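Local coordinates for proto-oncogene tyrosine-protein kinase receptor Ret (Danio rerio, PDB 7AMK) that is a receptor tyrosine kinase whose extracellular cadherin-like domains probably take part in recognising GDNF bound to the GFR alpha 1 co-receptor, at residues 239-244 / 352-357; 281-286 / 335-340. The protein carries 4 engineered substitutions. One frame throughout, in Å; residues are numbered along the deposited sequence.

Interaction 1 (239-244 / 352-357); sequences TDTEDV and LLHFNV. With NAG (2-acetamido-2-deoxy-beta-D-glucopyranose), chain F.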
loop_
_atom_site.group_PDB
_atom_site.type_symbol
_atom_site.label_atom_id
_atom_site.label_comp_id
_atom_site.label_asym_id
_atom_site.label_seq_id
_atom_site.Cartn_x
_atom_site.Cartn_y
_atom_site.Cartn_z
ATOM N N THR A 239 10.934 20.717 -0.055
ATOM C CA THR A 239 10.031 21.142 1.004
ATOM C C THR A 239 10.304 20.384 2.296
ATOM O O THR A 239 10.809 19.257 2.290
ATOM C CB THR A 239 8.574 20.934 0.591
ATOM O OG1 THR A 239 7.721 21.279 1.681
ATOM C CG2 THR A 239 8.321 19.475 0.217
ATOM N N ASP A 240 9.972 21.023 3.412
ATOM C CA ASP A 240 9.937 20.350 4.698
ATOM C C ASP A 240 8.515 20.083 5.154
ATOM O O ASP A 240 8.308 19.650 6.292
ATOM C CB ASP A 240 10.690 21.160 5.759
ATOM C CG ASP A 240 10.067 22.534 6.019
ATOM O OD1 ASP A 240 8.837 22.620 6.237
ATOM O OD2 ASP A 240 10.825 23.529 6.032
ATOM N N THR A 241 7.536 20.317 4.290
ATOM C CA THR A 241 6.127 20.236 4.649
ATOM C C THR A 241 5.390 19.331 3.673
ATOM O O THR A 241 5.624 19.372 2.465
ATOM C CB THR A 241 5.482 21.631 4.661
ATOM O OG1 THR A 241 6.064 22.406 5.717
ATOM C CG2 THR A 241 3.971 21.532 4.870
ATOM N N GLU A 242 4.500 18.515 4.204
ATOM C CA GLU A 242 3.699 17.607 3.405
ATOM C C GLU A 242 2.234 17.888 3.709
ATOM O O GLU A 242 1.832 17.911 4.878
ATOM C CB GLU A 242 4.072 16.154 3.711
ATOM C CG GLU A 242 3.300 15.123 2.906
ATOM C CD GLU A 242 3.722 15.086 1.452
ATOM O OE1 GLU A 242 4.440 16.014 1.015
ATOM O OE2 GLU A 242 3.337 14.125 0.752
ATOM N N ASP A 243 1.448 18.131 2.659
ATOM C CA ASP A 243 0.009 18.331 2.799
ATOM C C ASP A 243 -0.689 16.980 2.835
ATOM O O ASP A 243 -0.499 16.145 1.943
ATOM C CB ASP A 243 -0.535 19.179 1.650
ATOM C CG ASP A 243 -0.146 20.663 1.754
ATOM O OD1 ASP A 243 0.469 21.079 2.758
ATOM O OD2 ASP A 243 -0.467 21.424 0.812
ATOM N N VAL A 244 -1.483 16.754 3.877
ATOM C CA VAL A 244 -2.186 15.492 4.074
ATOM C C VAL A 244 -3.683 15.751 4.157
ATOM O O VAL A 244 -4.136 16.622 4.914
ATOM C CB VAL A 244 -1.699 14.767 5.336
ATOM C CG1 VAL A 244 -2.714 13.692 5.726
ATOM C CG2 VAL A 244 -0.315 14.180 5.094
ATOM N N LEU A 352 13.284 20.252 11.384
ATOM C CA LEU A 352 11.887 20.311 11.775
ATOM C C LEU A 352 11.020 19.947 10.569
ATOM O O LEU A 352 11.100 20.600 9.526
ATOM C CB LEU A 352 11.556 21.709 12.303
ATOM C CG LEU A 352 10.163 21.915 12.895
ATOM C CD1 LEU A 352 9.893 20.917 13.998
ATOM C CD2 LEU A 352 10.014 23.336 13.422
ATOM N N LEU A 353 10.208 18.904 10.704
ATOM C CA LEU A 353 9.293 18.498 9.646
ATOM C C LEU A 353 7.866 18.895 10.001
ATOM O O LEU A 353 7.499 18.949 11.176
ATOM C CB LEU A 353 9.350 16.994 9.404
ATOM C CG LEU A 353 10.695 16.438 8.949
ATOM C CD1 LEU A 353 10.606 14.918 8.834
ATOM C CD2 LEU A 353 11.073 17.093 7.638
ATOM N N HIS A 354 7.060 19.148 8.967
ATOM C CA HIS A 354 5.701 19.652 9.120
ATOM C C HIS A 354 4.741 18.808 8.304
ATOM O O HIS A 354 4.939 18.620 7.097
ATOM C CB HIS A 354 5.581 21.117 8.675
ATOM C CG HIS A 354 6.516 22.041 9.382
ATOM N ND1 HIS A 354 7.658 22.538 8.792
ATOM C CD2 HIS A 354 6.485 22.552 10.634
ATOM C CE1 HIS A 354 8.288 23.323 9.649
ATOM N NE2 HIS A 354 7.599 23.346 10.774
ATOM N N PHE A 355 3.691 18.326 8.959
ATOM C CA PHE A 355 2.581 17.675 8.284
ATOM C C PHE A 355 1.379 18.600 8.419
ATOM O O PHE A 355 0.924 18.877 9.535
ATOM C CB PHE A 355 2.318 16.283 8.861
ATOM C CG PHE A 355 3.392 15.269 8.511
ATOM C CD1 PHE A 355 3.362 14.601 7.297
ATOM C CD2 PHE A 355 4.431 14.988 9.399
ATOM C CE1 PHE A 355 4.350 13.668 6.965
ATOM C CE2 PHE A 355 5.415 14.059 9.076
ATOM C CZ PHE A 355 5.374 13.399 7.849
ATOM N N ASN A 356 0.909 19.109 7.279
ATOM C CA ASN A 356 -0.229 20.023 7.198
ATOM C C ASN A 356 -1.469 19.174 6.939
ATOM O O ASN A 356 -1.751 18.808 5.797
ATOM C CB ASN A 356 -0.001 21.050 6.091
ATOM C CG ASN A 356 -1.132 22.022 5.969
ATOM O OD1 ASN A 356 -1.868 22.229 6.921
ATOM N ND2 ASN A 356 -1.279 22.632 4.801
ATOM N N VAL A 357 -2.210 18.851 7.997
ATOM C CA VAL A 357 -3.236 17.812 7.942
ATOM C C VAL A 357 -4.619 18.444 7.850
ATOM O O VAL A 357 -4.996 19.273 8.690
ATOM C CB VAL A 357 -3.151 16.884 9.166
ATOM C CG1 VAL A 357 -4.245 15.805 9.088
ATOM C CG2 VAL A 357 -1.751 16.279 9.290
HETATM C C1 NAG F . -2.334 23.595 4.573
HETATM C C2 NAG F . -1.756 24.955 4.147
HETATM C C3 NAG F . -2.870 25.935 3.777
HETATM C C4 NAG F . -3.854 25.311 2.797
HETATM C C5 NAG F . -4.368 23.993 3.353
HETATM C C6 NAG F . -5.315 23.282 2.414
HETATM C C7 NAG F . 0.410 25.521 5.151
HETATM C C8 NAG F . 1.106 26.151 6.321
HETATM N N2 NAG F . -0.926 25.518 5.198
HETATM O O3 NAG F . -2.285 27.096 3.198
HETATM O O4 NAG F . -4.951 26.193 2.591
HETATM O O5 NAG F . -3.252 23.120 3.573
HETATM O O6 NAG F . -4.599 22.585 1.405
HETATM O O7 NAG F . 1.029 25.032 4.208
#
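Thr241 to Val244 pair one to one with His354 to Val357 as parallel strands whose segment axes diverge by 21°. The hydrogen bonds zigzag as parallel pairing requires: His354 N donates to Asp240 O, Glu242 N to His354 O, Asn356 N to Glu242 O, and Val244 N to Asn356 O.

On the face that carries Thr241, Asp243, His354 and Asn356 the contact is polar. Asp240 CG sits between its own backbone N and carbonyl carbon (chi1 63°), and OD1 takes a 2.8 Å hydrogen bond from His354 ND1. The oxygen lies almost in the imidazole plane, while the ring nitrogen approaches it from above the carboxylate plane; the two planes are 60° apart. A second donor, Thr241 OG1, meets Asp240 OD1 nearly along the C-O axis at 2.8 Å, so two bonds grip that oxygen. Thr241 OG1 also rests 3.3 Å from His354 CB. The start of the strand is shaped by an ST turn, in which Thr239 OG1 accepts from Thr241 N at 2.8 Å.

Further along, Asp243 and Asn356 run side by side. Asn356 ND2, bonded to C1 of an N-acetylglucosamine, uses its remaining N-H to reach Asp243 OD1 at 3.1 Å, again from above the carboxylate plane, which should help fix the rotation of the glycosylated amide.

The other face is largely apolar. Glu242 CB lies 4.0 Å from Phe355 CD1, Val244 CG2 packs against the same ring atom, and Val244 CB meets Val357 CG2. Leu259, Leu319 and Phe333 continue this core.

Such a parallel pairing of an edge strand with the domain's last strand, beside antiparallel neighbours, is characteristic of the cadherin-like beta sandwich, here in the third such domain of RET.

Interaction 2 (281-286 / 335-340); sequences GTLMTQ and LGYLVN. Engineered in segment 281-286: Gln286 (natural residue Asn). With NAG (2-acetamido-2-deoxy-beta-D-glucopyranose), chain E.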
loop_
_atom_site.group_PDB
_atom_site.type_symbol
_atom_site.label_atom_id
_atom_site.label_comp_id
_atom_site.label_asym_id
_atom_site.label_seq_id
_atom_site.Cartn_x
_atom_site.Cartn_y
_atom_site.Cartn_z
ATOM N N GLY A 281 13.175 11.118 16.482
ATOM C CA GLY A 281 12.120 12.089 16.236
ATOM C C GLY A 281 11.248 12.338 17.454
ATOM O O GLY A 281 11.218 11.522 18.380
ATOM N N THR A 282 10.545 13.469 17.480
ATOM C CA THR A 282 9.638 13.770 18.582
ATOM C C THR A 282 8.452 14.559 18.048
ATOM O O THR A 282 8.639 15.612 17.434
ATOM C CB THR A 282 10.352 14.556 19.682
ATOM O OG1 THR A 282 10.931 15.736 19.115
ATOM C CG2 THR A 282 11.446 13.716 20.312
ATOM N N LEU A 283 7.243 14.043 18.273
ATOM C CA LEU A 283 6.022 14.793 17.982
ATOM C C LEU A 283 6.004 16.127 18.723
ATOM O O LEU A 283 6.090 16.170 19.955
ATOM C CB LEU A 283 4.799 13.969 18.378
ATOM C CG LEU A 283 4.104 13.191 17.272
ATOM C CD1 LEU A 283 2.802 12.607 17.799
ATOM C CD2 LEU A 283 3.846 14.115 16.106
ATOM N N MET A 284 5.871 17.219 17.974
ATOM C CA MET A 284 5.873 18.556 18.565
ATOM C C MET A 284 4.445 19.028 18.869
ATOM O O MET A 284 3.987 20.061 18.384
ATOM C CB MET A 284 6.588 19.533 17.638
ATOM C CG MET A 284 8.059 19.234 17.392
ATOM S SD MET A 284 9.074 19.538 18.856
ATOM C CE MET A 284 9.067 17.889 19.571
ATOM N N THR A 285 3.732 18.259 19.693
ATOM C CA THR A 285 2.395 18.682 20.093
ATOM C C THR A 285 2.014 18.048 21.422
ATOM O O THR A 285 2.259 16.860 21.648
ATOM C CB THR A 285 1.340 18.320 19.035
ATOM O OG1 THR A 285 0.100 18.965 19.356
ATOM C CG2 THR A 285 1.112 16.825 19.010
ATOM N N GLN A 286 1.402 18.851 22.288
ATOM C CA GLN A 286 0.716 18.355 23.477
ATOM C C GLN A 286 -0.776 18.362 23.154
ATOM O O GLN A 286 -1.447 19.385 23.305
ATOM C CB GLN A 286 1.047 19.210 24.694
ATOM N N LEU A 335 1.203 19.811 12.131
ATOM C CA LEU A 335 1.851 18.876 13.048
ATOM C C LEU A 335 3.358 18.950 12.833
ATOM O O LEU A 335 3.864 18.587 11.767
ATOM C CB LEU A 335 1.320 17.461 12.825
ATOM C CG LEU A 335 1.984 16.289 13.561
ATOM C CD1 LEU A 335 1.765 16.392 15.068
ATOM C CD2 LEU A 335 1.486 14.946 13.037
ATOM N N GLY A 336 4.076 19.438 13.836
ATOM C CA GLY A 336 5.516 19.496 13.769
ATOM C C GLY A 336 6.146 18.192 14.222
ATOM O O GLY A 336 5.603 17.485 15.078
ATOM N N TYR A 337 7.296 17.866 13.618
ATOM C CA TYR A 337 8.050 16.666 13.981
ATOM C C TYR A 337 9.539 16.997 13.927
ATOM O O TYR A 337 10.093 17.189 12.842
ATOM C CB TYR A 337 7.703 15.493 13.060
ATOM C CG TYR A 337 8.208 14.165 13.571
ATOM C CD1 TYR A 337 7.536 13.496 14.582
ATOM C CD2 TYR A 337 9.361 13.580 13.048
ATOM C CE1 TYR A 337 7.990 12.289 15.060
ATOM C CE2 TYR A 337 9.822 12.380 13.517
ATOM C CZ TYR A 337 9.132 11.736 14.531
ATOM O OH TYR A 337 9.564 10.520 15.018
ATOM N N LEU A 338 10.177 17.073 15.096
ATOM C CA LEU A 338 11.593 17.414 15.202
ATOM C C LEU A 338 12.444 16.165 15.014
ATOM O O LEU A 338 12.331 15.210 15.793
ATOM C CB LEU A 338 11.899 18.047 16.555
ATOM C CG LEU A 338 13.364 18.414 16.720
ATOM C CD1 LEU A 338 13.687 19.632 15.877
ATOM C CD2 LEU A 338 13.655 18.669 18.167
ATOM N N VAL A 339 13.290 16.180 13.985
ATOM C CA VAL A 339 14.226 15.099 13.699
ATOM C C VAL A 339 15.611 15.526 14.173
ATOM O O VAL A 339 16.171 16.513 13.687
ATOM C CB VAL A 339 14.246 14.751 12.204
ATOM C CG1 VAL A 339 15.413 13.834 11.916
ATOM C CG2 VAL A 339 12.930 14.083 11.774
ATOM N N ASN A 340 16.184 14.776 15.106
ATOM C CA ASN A 340 17.421 15.177 15.774
ATOM C C ASN A 340 18.503 14.126 15.518
ATOM O O ASN A 340 18.351 12.972 15.922
ATOM C CB ASN A 340 17.144 15.359 17.264
ATOM C CG ASN A 340 18.327 15.873 18.049
ATOM O OD1 ASN A 340 19.465 15.860 17.593
ATOM N ND2 ASN A 340 18.043 16.336 19.267
HETATM C C1 NAG E . 19.022 16.828 20.188
HETATM C C2 NAG E . 18.456 17.821 21.209
HETATM C C3 NAG E . 19.544 18.232 22.203
HETATM C C4 NAG E . 20.258 17.025 22.801
HETATM C C5 NAG E . 20.698 16.055 21.705
HETATM C C6 NAG E . 21.272 14.751 22.225
HETATM C C7 NAG E . 16.647 19.373 20.558
HETATM C C8 NAG E . 15.723 18.516 21.377
HETATM N N2 NAG E . 17.933 18.997 20.530
HETATM O O3 NAG E . 18.977 19.036 23.233
HETATM O O4 NAG E . 21.446 17.494 23.426
HETATM O O5 NAG E . 19.588 15.712 20.869
HETATM O O6 NAG E . 20.946 14.491 23.584
HETATM O O7 NAG E . 16.248 20.364 19.952
#
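Gly281 to Leu283 lie antiparallel to Tyr337 to Val339, and three backbone hydrogen bonds join segments 281-286 and 335-340. Thr282 and Leu338 form the hydrogen-bonded pair, Thr282 N giving to Leu338 O at 3.0 Å and Leu338 N to Thr282 O at 3.2 Å; Met284 N then reaches Gly336 O at 2.9 Å from well above the carbonyl plane. Met284 is the centre of an inverse gamma turn.

The Tyr337 side chain, its CG anti to the backbone N (chi1 -167°), reaches across to Gly281. Thr282 N lies 3.6 Å above one face of the Tyr337 ring, offset toward the rim, and Tyr337 OH comes within 3.2 Å of Gly281 CA.

Apolar contacts follow. On the side of Leu283 and Tyr337, Leu283 CD2 presses on Leu335 CD1 at 3.3 Å, tighter than usual, and Thr285 CG2 touches the same Leu335 methyl. Beside Leu338, Met284 SD lies 3.9 Å from Leu338 CB. An N-acetylglucosamine is bonded to Asn340 ND2, and its O7 approaches Leu338 CD2.

Backbone bonds therefore set the register, while side-chain cohesion comes from apolar and aromatic packing without salt bridges.

Overall arrangement
Both contacts belong to one four-stranded mixed sheet of RET cadherin-like domain 3, about 11 Å apart between centres. Across the sheet the order is 241-246, 350-359, 331-341, 279-283, so interaction 1 joins one outer strand to the inner pair and interaction 2 joins the other. The inner strands, consecutive in the chain, connect them directly: Leu353 O lies 2.7 Å from Tyr337 N and Phe355 O 2.8 Å from Leu335 N, both probable hydrogen bonds, while Leu353 packs on Val339. Along the chain interaction 2 is nested within the loop that interaction 1 closes. Together they tie early and late strands into one sheet of the domain; each includes a glycosylated asparagine, but only Asn356 bonds across its contact.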